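Local coordinates for ChrR-like cupin domain-containing protein (Ralstonia eutropha, PDB 3CJX) that is of unknown function but has a cupin-like fold related to the cupin domain of ChrR proteins, at residues T12-G26 against W141-Y155. Sequence-based numbering, arbitrary orientation. Where two conformers were deposited one is given.
With GOL (glycerol), chain J; SO4 (sulfate ion), chain I.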
ATOM      1  N   THR A  12     -17.985   4.585   0.999  1.00 35.67           N
ATOM      2  CA  THR A  12     -17.478   4.179  -0.306  1.00 36.12           C
ATOM      3  C   THR A  12     -16.529   5.198  -0.933  1.00 36.74           C
ATOM      4  O   THR A  12     -16.715   6.416  -0.800  1.00 38.47           O
ATOM      5  CB  THR A  12     -18.644   3.936  -1.304  1.00 36.16           C
ATOM      6  OG1 THR A  12     -18.122   3.414  -2.529  1.00 42.38           O
ATOM      7  CG2 THR A  12     -19.443   5.224  -1.593  1.00 30.56           C
ATOM      8  N   VAL A  13     -15.528   4.675  -1.641  1.00 36.18           N
ATOM      9  CA  VAL A  13     -14.522   5.485  -2.299  1.00 36.22           C
ATOM     10  C   VAL A  13     -14.377   5.085  -3.755  1.00 36.01           C
ATOM     11  O   VAL A  13     -14.088   3.938  -4.036  1.00 37.51           O
ATOM     12  CB  VAL A  13     -13.154   5.277  -1.641  1.00 37.03           C
ATOM     13  CG1 VAL A  13     -12.088   6.024  -2.404  1.00 36.49           C
ATOM     14  CG2 VAL A  13     -13.177   5.734  -0.198  1.00 38.42           C
ATOM     15  N   ASP A  14     -14.582   6.008  -4.682  1.00 35.15           N
ATOM     16  CA  ASP A  14     -14.396   5.717  -6.098  1.00 35.23           C
ATOM     17  C   ASP A  14     -12.968   6.111  -6.486  1.00 35.38           C
ATOM     18  O   ASP A  14     -12.654   7.309  -6.567  1.00 35.18           O
ATOM     19  CB  ASP A  14     -15.418   6.489  -6.934  1.00 34.17           C
ATOM     20  CG  ASP A  14     -15.242   6.276  -8.436  1.00 35.85           C
ATOM     21  OD1 ASP A  14     -14.168   5.811  -8.876  1.00 35.17           O
ATOM     22  OD2 ASP A  14     -16.179   6.599  -9.198  1.00 39.21           O
ATOM     23  N   THR A  15     -12.109   5.121  -6.750  1.00 35.24           N
ATOM     24  CA  THR A  15     -10.706   5.428  -7.095  1.00 35.63           C
ATOM     25  C   THR A  15     -10.486   6.051  -8.482  1.00 35.89           C
ATOM     26  O   THR A  15      -9.385   6.467  -8.777  1.00 37.44           O
ATOM     27  CB  THR A  15      -9.762   4.219  -6.910  1.00 35.70           C
ATOM     28  OG1 THR A  15     -10.122   3.167  -7.813  1.00 37.39           O
ATOM     29  CG2 THR A  15      -9.804   3.710  -5.479  1.00 31.22           C
ATOM     30  N   THR A  16     -11.517   6.125  -9.322  1.00 36.25           N
ATOM     31  CA  THR A  16     -11.414   6.790 -10.639  1.00 35.29           C
ATOM     32  C   THR A  16     -11.885   8.254 -10.638  1.00 35.02           C
ATOM     33  O   THR A  16     -11.692   8.949 -11.618  1.00 35.30           O
ATOM     34  CB  THR A  16     -12.223   6.055 -11.737  1.00 34.88           C
ATOM     35  OG1 THR A  16     -13.624   6.239 -11.534  1.00 32.44           O
ATOM     36  CG2 THR A  16     -11.901   4.580 -11.757  1.00 33.34           C
ATOM     37  N   ALA A  17     -12.506   8.717  -9.556  1.00 34.91           N
ATOM     38  CA  ALA A  17     -12.993  10.102  -9.464  1.00 34.80           C
ATOM     39  C   ALA A  17     -11.923  11.150  -9.064  1.00 35.19           C
ATOM     40  O   ALA A  17     -12.218  12.345  -9.046  1.00 34.89           O
ATOM     41  CB  ALA A  17     -14.168  10.168  -8.501  1.00 33.21           C
ATOM     42  N   HIS A  18     -10.711  10.705  -8.709  1.00 35.51           N
ATOM     43  CA  HIS A  18      -9.633  11.601  -8.283  1.00 36.15           C
ATOM     44  C   HIS A  18      -8.315  10.988  -8.680  1.00 36.58           C
ATOM     45  O   HIS A  18      -8.213   9.763  -8.739  1.00 38.64           O
ATOM     46  CB  HIS A  18      -9.633  11.793  -6.758  1.00 36.26           C
ATOM     47  CG  HIS A  18     -10.924  12.319  -6.219  1.00 39.56           C
ATOM     48  ND1 HIS A  18     -11.247  13.660  -6.227  1.00 42.75           N
ATOM     49  CD2 HIS A  18     -11.999  11.678  -5.704  1.00 38.02           C
ATOM     50  CE1 HIS A  18     -12.459  13.823  -5.722  1.00 41.18           C
ATOM     51  NE2 HIS A  18     -12.936  12.635  -5.392  1.00 39.11           N
ATOM     52  N   PRO A  19      -7.295  11.819  -8.942  1.00 36.58           N
ATOM     53  CA  PRO A  19      -6.006  11.234  -9.281  1.00 36.70           C
ATOM     54  C   PRO A  19      -5.337  10.616  -8.071  1.00 36.48           C
ATOM     55  O   PRO A  19      -5.631  11.000  -6.950  1.00 36.72           O
ATOM     56  CB  PRO A  19      -5.189  12.430  -9.774  1.00 36.93           C
ATOM     57  CG  PRO A  19      -5.813  13.614  -9.188  1.00 36.05           C
ATOM     58  CD  PRO A  19      -7.253  13.290  -8.935  1.00 37.19           C
ATOM     59  N   PHE A  20      -4.454   9.649  -8.304  1.00 36.03           N
ATOM     60  CA  PHE A  20      -3.712   9.018  -7.217  1.00 35.72           C
ATOM     61  C   PHE A  20      -2.765  10.033  -6.579  1.00 35.40           C
ATOM     62  O   PHE A  20      -2.357  11.013  -7.203  1.00 34.96           O
ATOM     63  CB  PHE A  20      -2.897   7.816  -7.720  1.00 35.75           C
ATOM     64  CG  PHE A  20      -3.685   6.534  -7.862  1.00 35.99           C
ATOM     65  CD1 PHE A  20      -4.929   6.506  -8.469  1.00 37.51           C
ATOM     66  CD2 PHE A  20      -3.134   5.328  -7.441  1.00 36.88           C
ATOM     67  CE1 PHE A  20      -5.622   5.302  -8.607  1.00 36.73           C
ATOM     68  CE2 PHE A  20      -3.823   4.126  -7.584  1.00 38.24           C
ATOM     69  CZ  PHE A  20      -5.067   4.119  -8.172  1.00 37.30           C
ATOM     70  N   LEU A  21      -2.454   9.798  -5.311  1.00 35.73           N
ATOM     71  CA  LEU A  21      -1.483  10.608  -4.603  1.00 35.76           C
ATOM     72  C   LEU A  21      -0.136  10.162  -5.175  1.00 36.22           C
ATOM     73  O   LEU A  21       0.141   8.966  -5.246  1.00 36.63           O
ATOM     74  CB  LEU A  21      -1.569  10.340  -3.098  1.00 35.58           C
ATOM     75  CG  LEU A  21      -2.929  10.640  -2.462  1.00 35.20           C
ATOM     76  CD1 LEU A  21      -2.936  10.278  -0.979  1.00 30.67           C
ATOM     77  CD2 LEU A  21      -3.269  12.116  -2.688  1.00 31.92           C
ATOM     78  N   LYS A  22       0.689  11.105  -5.604  1.00 36.79           N
ATOM     79  CA  LYS A  22       1.947  10.767  -6.263  1.00 36.72           C
ATOM     80  C   LYS A  22       3.170  10.671  -5.354  1.00 36.46           C
ATOM     81  O   LYS A  22       3.280  11.385  -4.357  1.00 35.83           O
ATOM     82  CB  LYS A  22       2.202  11.736  -7.409  1.00 37.15           C
ATOM     83  CG  LYS A  22       0.986  11.833  -8.355  1.00 38.63           C
ATOM     84  CD  LYS A  22       1.385  11.934  -9.804  1.00 42.66           C
ATOM     85  CE  LYS A  22       0.252  11.612 -10.818  1.00 45.38           C
ATOM     86  NZ  LYS A  22      -1.170  11.627 -10.329  1.00 47.89           N
ATOM     87  N   ALA A  23       4.053   9.728  -5.682  1.00 36.38           N
ATOM     88  CA  ALA A  23       5.326   9.557  -4.996  1.00 35.97           C
ATOM     89  C   ALA A  23       5.254   9.373  -3.492  1.00 36.29           C
ATOM     90  O   ALA A  23       5.784  10.194  -2.752  1.00 36.86           O
ATOM     91  CB  ALA A  23       6.234  10.746  -5.323  1.00 34.03           C
ATOM     92  N   LEU A  24       4.620   8.296  -3.044  1.00 37.72           N
ATOM     93  CA  LEU A  24       4.519   7.981  -1.606  1.00 38.89           C
ATOM     94  C   LEU A  24       5.863   8.099  -0.895  1.00 39.70           C
ATOM     95  O   LEU A  24       6.873   7.542  -1.358  1.00 39.98           O
ATOM     96  CB  LEU A  24       3.994   6.559  -1.399  1.00 40.40           C
ATOM     97  CG  LEU A  24       3.784   6.079   0.052  1.00 41.21           C
ATOM     98  CD1 LEU A  24       2.740   6.961   0.728  1.00 39.32           C
ATOM     99  CD2 LEU A  24       3.361   4.592   0.080  1.00 38.42           C
ATOM    100  N   GLY A  25       5.861   8.800   0.243  1.00 40.40           N
ATOM    101  CA  GLY A  25       7.080   9.072   1.018  1.00 40.68           C
ATOM    102  C   GLY A  25       8.213   9.645   0.177  1.00 40.94           C
ATOM    103  O   GLY A  25       9.386   9.394   0.459  1.00 42.34           O
ATOM    104  N   GLY A  26       7.867  10.400  -0.866  1.00 40.76           N
ATOM    105  CA  GLY A  26       8.866  10.969  -1.775  1.00 40.32           C
ATOM    106  C   GLY A  26       9.540   9.979  -2.706  1.00 40.60           C
ATOM    107  O   GLY A  26      10.596  10.296  -3.251  1.00 41.77           O
ATOM    108  N   TRP A 141       1.718  10.776   5.712  0.50 35.83           N
ATOM    109  CA  TRP A 141       2.114  11.187   4.367  0.50 33.91           C
ATOM    110  C   TRP A 141       0.877  11.412   3.512  0.50 35.37           C
ATOM    111  O   TRP A 141       0.820  12.388   2.759  0.50 36.23           O
ATOM    112  CB  TRP A 141       3.030  10.178   3.673  0.50 31.25           C
ATOM    113  CG  TRP A 141       3.380  10.639   2.292  0.50 26.85           C
ATOM    114  CD1 TRP A 141       4.414  11.450   1.935  0.50 25.03           C
ATOM    115  CD2 TRP A 141       2.659  10.359   1.092  0.50 23.07           C
ATOM    116  NE1 TRP A 141       4.394  11.672   0.585  0.50 21.93           N
ATOM    117  CE2 TRP A 141       3.319  11.023   0.048  0.50 18.36           C
ATOM    118  CE3 TRP A 141       1.516   9.610   0.802  0.50 23.69           C
ATOM    119  CZ2 TRP A 141       2.888  10.951  -1.260  0.50 23.81           C
ATOM    120  CZ3 TRP A 141       1.092   9.533  -0.494  0.50 23.66           C
ATOM    121  CH2 TRP A 141       1.773  10.195  -1.513  0.50 25.42           C
ATOM    122  N   VAL A 142      -0.110  10.522   3.630  1.00 36.26           N
ATOM    123  CA  VAL A 142      -1.352  10.662   2.847  1.00 35.08           C
ATOM    124  C   VAL A 142      -2.016  12.021   3.091  1.00 35.93           C
ATOM    125  O   VAL A 142      -2.284  12.769   2.149  1.00 36.74           O
ATOM    126  CB  VAL A 142      -2.395   9.540   3.167  1.00 34.88           C
ATOM    127  CG1 VAL A 142      -3.802   9.946   2.663  1.00 28.24           C
ATOM    128  CG2 VAL A 142      -1.936   8.167   2.618  1.00 29.67           C
ATOM    129  N   ASP A 143      -2.248  12.346   4.359  1.00 36.85           N
ATOM    130  CA  ASP A 143      -2.918  13.600   4.717  1.00 37.49           C
ATOM    131  C   ASP A 143      -2.106  14.804   4.260  1.00 38.29           C
ATOM    132  O   ASP A 143      -2.677  15.811   3.859  1.00 38.51           O
ATOM    133  CB  ASP A 143      -3.207  13.666   6.220  1.00 36.19           C
ATOM    134  CG  ASP A 143      -4.279  12.675   6.660  1.00 37.50           C
ATOM    135  OD1 ASP A 143      -5.187  12.368   5.846  1.00 35.74           O
ATOM    136  OD2 ASP A 143      -4.223  12.224   7.841  1.00 39.97           O
ATOM    137  N   ARG A 144      -0.781  14.690   4.316  1.00 39.05           N
ATOM    138  CA  ARG A 144       0.109  15.748   3.830  1.00 41.00           C
ATOM    139  C   ARG A 144       0.057  15.805   2.310  1.00 40.08           C
ATOM    140  O   ARG A 144       0.081  16.893   1.726  1.00 40.48           O
ATOM    141  CB  ARG A 144       1.562  15.537   4.326  1.00 40.97           C
ATOM    142  CG  ARG A 144       2.719  16.116   3.411  1.00 50.39           C
ATOM    143  CD  ARG A 144       4.135  16.098   4.075  1.00 50.26           C
ATOM    144  NE  ARG A 144       4.333  14.925   4.942  1.00 64.22           N
ATOM    145  CZ  ARG A 144       4.120  14.884   6.270  1.00 68.84           C
ATOM    146  NH1 ARG A 144       3.723  15.966   6.957  1.00 72.33           N
ATOM    147  NH2 ARG A 144       4.315  13.740   6.934  1.00 64.53           N
ATOM    148  N   ALA A 145      -0.001  14.635   1.671  1.00 39.26           N
ATOM    149  CA  ALA A 145      -0.022  14.568   0.208  1.00 38.19           C
ATOM    150  C   ALA A 145      -1.306  15.182  -0.341  1.00 38.18           C
ATOM    151  O   ALA A 145      -1.278  15.863  -1.362  1.00 37.12           O
ATOM    152  CB  ALA A 145       0.148  13.131  -0.263  1.00 36.83           C
ATOM    153  N   ILE A 146      -2.422  14.932   0.349  1.00 38.36           N
ATOM    154  CA  ILE A 146      -3.719  15.475  -0.045  1.00 37.99           C
ATOM    155  C   ILE A 146      -3.673  16.998  -0.054  1.00 38.85           C
ATOM    156  O   ILE A 146      -4.177  17.622  -0.984  1.00 39.03           O
ATOM    157  CB  ILE A 146      -4.858  14.966   0.875  1.00 38.05           C
ATOM    158  CG1 ILE A 146      -5.139  13.478   0.601  1.00 39.02           C
ATOM    159  CG2 ILE A 146      -6.143  15.748   0.641  1.00 33.47           C
ATOM    160  CD1 ILE A 146      -6.170  12.836   1.557  1.00 36.69           C
ATOM    161  N   ARG A 147      -3.063  17.584   0.978  1.00 39.65           N
ATOM    162  CA  ARG A 147      -2.886  19.044   1.060  1.00 40.00           C
ATOM    163  C   ARG A 147      -1.893  19.513  -0.000  1.00 39.42           C
ATOM    164  O   ARG A 147      -2.278  20.268  -0.886  1.00 39.41           O
ATOM    165  CB  ARG A 147      -2.416  19.504   2.452  1.00 39.94           C
ATOM    166  N   GLU A 148      -0.644  19.042   0.073  1.00 39.48           N
ATOM    167  CA  GLU A 148       0.423  19.459  -0.874  1.00 39.81           C
ATOM    168  C   GLU A 148       0.071  19.326  -2.370  1.00 38.61           C
ATOM    169  O   GLU A 148       0.418  20.202  -3.156  1.00 38.15           O
ATOM    170  CB  GLU A 148       1.769  18.747  -0.594  1.00 39.84           C
ATOM    171  CG  GLU A 148       2.614  19.351   0.524  1.00 43.74           C
ATOM    172  N   GLN A 149      -0.621  18.252  -2.749  1.00 37.81           N
ATOM    173  CA  GLN A 149      -0.992  18.011  -4.151  1.00 37.06           C
ATOM    174  C   GLN A 149      -2.391  18.530  -4.523  1.00 37.69           C
ATOM    175  O   GLN A 149      -2.858  18.333  -5.663  1.00 36.46           O
ATOM    176  CB  GLN A 149      -0.895  16.518  -4.471  1.00 36.11           C
ATOM    177  CG  GLN A 149       0.475  15.932  -4.208  1.00 35.50           C
ATOM    178  CD  GLN A 149       0.571  14.457  -4.542  1.00 37.15           C
ATOM    179  OE1 GLN A 149      -0.294  13.881  -5.213  1.00 38.96           O
ATOM    180  NE2 GLN A 149       1.635  13.832  -4.068  1.00 35.03           N
ATOM    181  N   ASP A 150      -3.056  19.173  -3.559  1.00 38.49           N
ATOM    182  CA  ASP A 150      -4.375  19.758  -3.760  1.00 39.21           C
ATOM    183  C   ASP A 150      -5.381  18.721  -4.287  1.00 38.79           C
ATOM    184  O   ASP A 150      -6.190  18.998  -5.169  1.00 38.45           O
ATOM    185  CB  ASP A 150      -4.237  20.951  -4.709  1.00 39.85           C
ATOM    186  CG  ASP A 150      -5.539  21.694  -4.922  1.00 44.96           C
ATOM    187  OD1 ASP A 150      -6.416  21.653  -4.028  1.00 47.01           O
ATOM    188  OD2 ASP A 150      -5.677  22.318  -6.000  1.00 48.51           O
ATOM    189  N   ASN A 151      -5.319  17.518  -3.732  1.00 38.82           N
ATOM    190  CA  ASN A 151      -6.168  16.426  -4.172  1.00 38.23           C
ATOM    191  C   ASN A 151      -7.424  16.430  -3.317  1.00 38.56           C
ATOM    192  O   ASN A 151      -7.330  16.501  -2.088  1.00 40.13           O
ATOM    193  CB  ASN A 151      -5.400  15.109  -4.037  1.00 37.88           C
ATOM    194  CG  ASN A 151      -6.080  13.956  -4.741  1.00 36.89           C
ATOM    195  OD1 ASN A 151      -7.286  13.775  -4.641  1.00 40.94           O
ATOM    196  ND2 ASN A 151      -5.297  13.165  -5.457  1.00 36.40           N
ATOM    197  N   GLY A 152      -8.588  16.336  -3.959  1.00 37.68           N
ATOM    198  CA  GLY A 152      -9.886  16.376  -3.266  1.00 37.54           C
ATOM    199  C   GLY A 152     -10.499  15.019  -2.983  1.00 37.15           C
ATOM    200  O   GLY A 152     -11.712  14.876  -2.938  1.00 36.97           O
ATOM    201  N   LEU A 153      -9.635  14.040  -2.761  1.00 37.39           N
ATOM    202  CA  LEU A 153     -10.006  12.659  -2.464  1.00 36.89           C
ATOM    203  C   LEU A 153     -10.393  12.466  -0.998  1.00 36.95           C
ATOM    204  O   LEU A 153     -10.061  13.290  -0.145  1.00 35.52           O
ATOM    205  CB  LEU A 153      -8.823  11.775  -2.891  1.00 36.50           C
ATOM    206  CG  LEU A 153      -8.119  10.647  -2.172  1.00 37.29           C
ATOM    207  CD1 LEU A 153      -6.916  10.387  -3.036  1.00 32.84           C
ATOM    208  CD2 LEU A 153      -7.667  10.974  -0.765  1.00 36.86           C
ATOM    209  N   ARG A 154     -11.132  11.387  -0.736  1.00 38.15           N
ATOM    210  CA  ARG A 154     -11.547  10.998   0.610  1.00 39.01           C
ATOM    211  C   ARG A 154     -11.283   9.523   0.770  1.00 38.35           C
ATOM    212  O   ARG A 154     -11.367   8.784  -0.205  1.00 39.10           O
ATOM    213  CB  ARG A 154     -13.046  11.169   0.820  1.00 39.45           C
ATOM    214  CG  ARG A 154     -13.598  12.553   0.610  1.00 45.49           C
ATOM    215  CD  ARG A 154     -15.071  12.592   1.040  1.00 55.04           C
ATOM    216  NE  ARG A 154     -15.885  11.612   0.310  1.00 60.75           N
ATOM    217  CZ  ARG A 154     -17.144  11.287   0.616  1.00 59.49           C
ATOM    218  NH1 ARG A 154     -17.775  11.843   1.653  1.00 53.90           N
ATOM    219  NH2 ARG A 154     -17.778  10.379  -0.120  1.00 56.91           N
ATOM    220  N   TYR A 155     -10.988   9.101   1.997  1.00 37.21           N
ATOM    221  CA  TYR A 155     -10.772   7.688   2.310  1.00 36.58           C
ATOM    222  C   TYR A 155     -11.393   7.383   3.688  1.00 35.89           C
ATOM    223  O   TYR A 155     -11.813   8.285   4.404  1.00 35.00           O
ATOM    224  CB  TYR A 155      -9.275   7.321   2.236  1.00 36.35           C
ATOM    225  CG  TYR A 155      -8.421   8.000   3.284  1.00 34.86           C
ATOM    226  CD1 TYR A 155      -7.868   9.250   3.044  1.00 35.54           C
ATOM    227  CD2 TYR A 155      -8.176   7.393   4.515  1.00 33.64           C
ATOM    228  CE1 TYR A 155      -7.098   9.885   3.993  1.00 36.97           C
ATOM    229  CE2 TYR A 155      -7.403   8.021   5.479  1.00 33.77           C
ATOM    230  CZ  TYR A 155      -6.869   9.274   5.210  1.00 36.01           C
ATOM    231  OH  TYR A 155      -6.120   9.944   6.144  1.00 35.09           O
TER
HETATM  232  C1  GOL J 202     -16.309   9.258  -3.088  1.00 53.67           C
HETATM  233  O1  GOL J 202     -16.801   8.294  -4.002  1.00 52.86           O
HETATM  234  C2  GOL J 202     -15.048   9.953  -3.591  1.00 51.35           C
HETATM  235  O2  GOL J 202     -15.264  10.296  -4.944  1.00 47.66           O
HETATM  236  C3  GOL J 202     -13.788   9.077  -3.434  1.00 51.52           C
HETATM  237  O3  GOL J 202     -12.678   9.744  -2.844  1.00 46.87           O
HETATM  238  S   SO4 I 201      -9.449  16.334  -7.680  1.00 75.50           S
HETATM  239  O1  SO4 I 201      -7.987  16.343  -7.593  1.00 70.75           O
HETATM  240  O2  SO4 I 201      -9.943  15.267  -8.559  1.00 72.92           O
HETATM  241  O3  SO4 I 201      -9.923  17.623  -8.194  1.00 69.59           O
HETATM  242  O4  SO4 I 201      -9.979  16.092  -6.342  1.00 76.75           O
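One sulfate oxygen, SO4 O4, is gripped from both segments: His18 ND1 donates to it at 2.7 Å, and the backbone N-H of Gly152 gives a second bond. The imidazole lies with one face against Leu153, whose CA sits almost over the ring centre, a CH-pi contact, while the sulfate approaches at the ring edge. The ion probably comes from the crystallisation liquor.

Two side-chain amides then fasten the loop to the chain leaving the helix. In Asn151, CG anti to the backbone N (chi1 -168°) carries the amide across to the loop, where ND2 meets Pro19 O at 2.7 Å; the oxygen lies in the amide plane, but the donor stands above the plane of the proline carbonyl. Gln149, next to Asp150, whose positive phi closes a Schellman motif at the helix end, has both an acceptor and a donor to match the backbone of Lys22: OE1 takes its N-H on a lone pair, nearly straight at 172°, and NE2 returns a bond to Lys22 O, fixing the rotation of the amide.

Between these polar ties Leu21 is buried; its apolar fork sends CD1 against Val142 CG1 and CD2 between Ile146 and Asn151. Trp141 is modelled in two conformers; in this one its flat ring takes the CA groups of Leu24 and Gly25 over one face in CH-pi contacts, with Ala145 CB on the opposite face.

The loop thus runs back along the second half of helix 135-148 before entering strand 30-38, whose Ile32 shares backbone hydrogen bonding with Leu21 and whose Phe33 packs edge-to-face with Phe20.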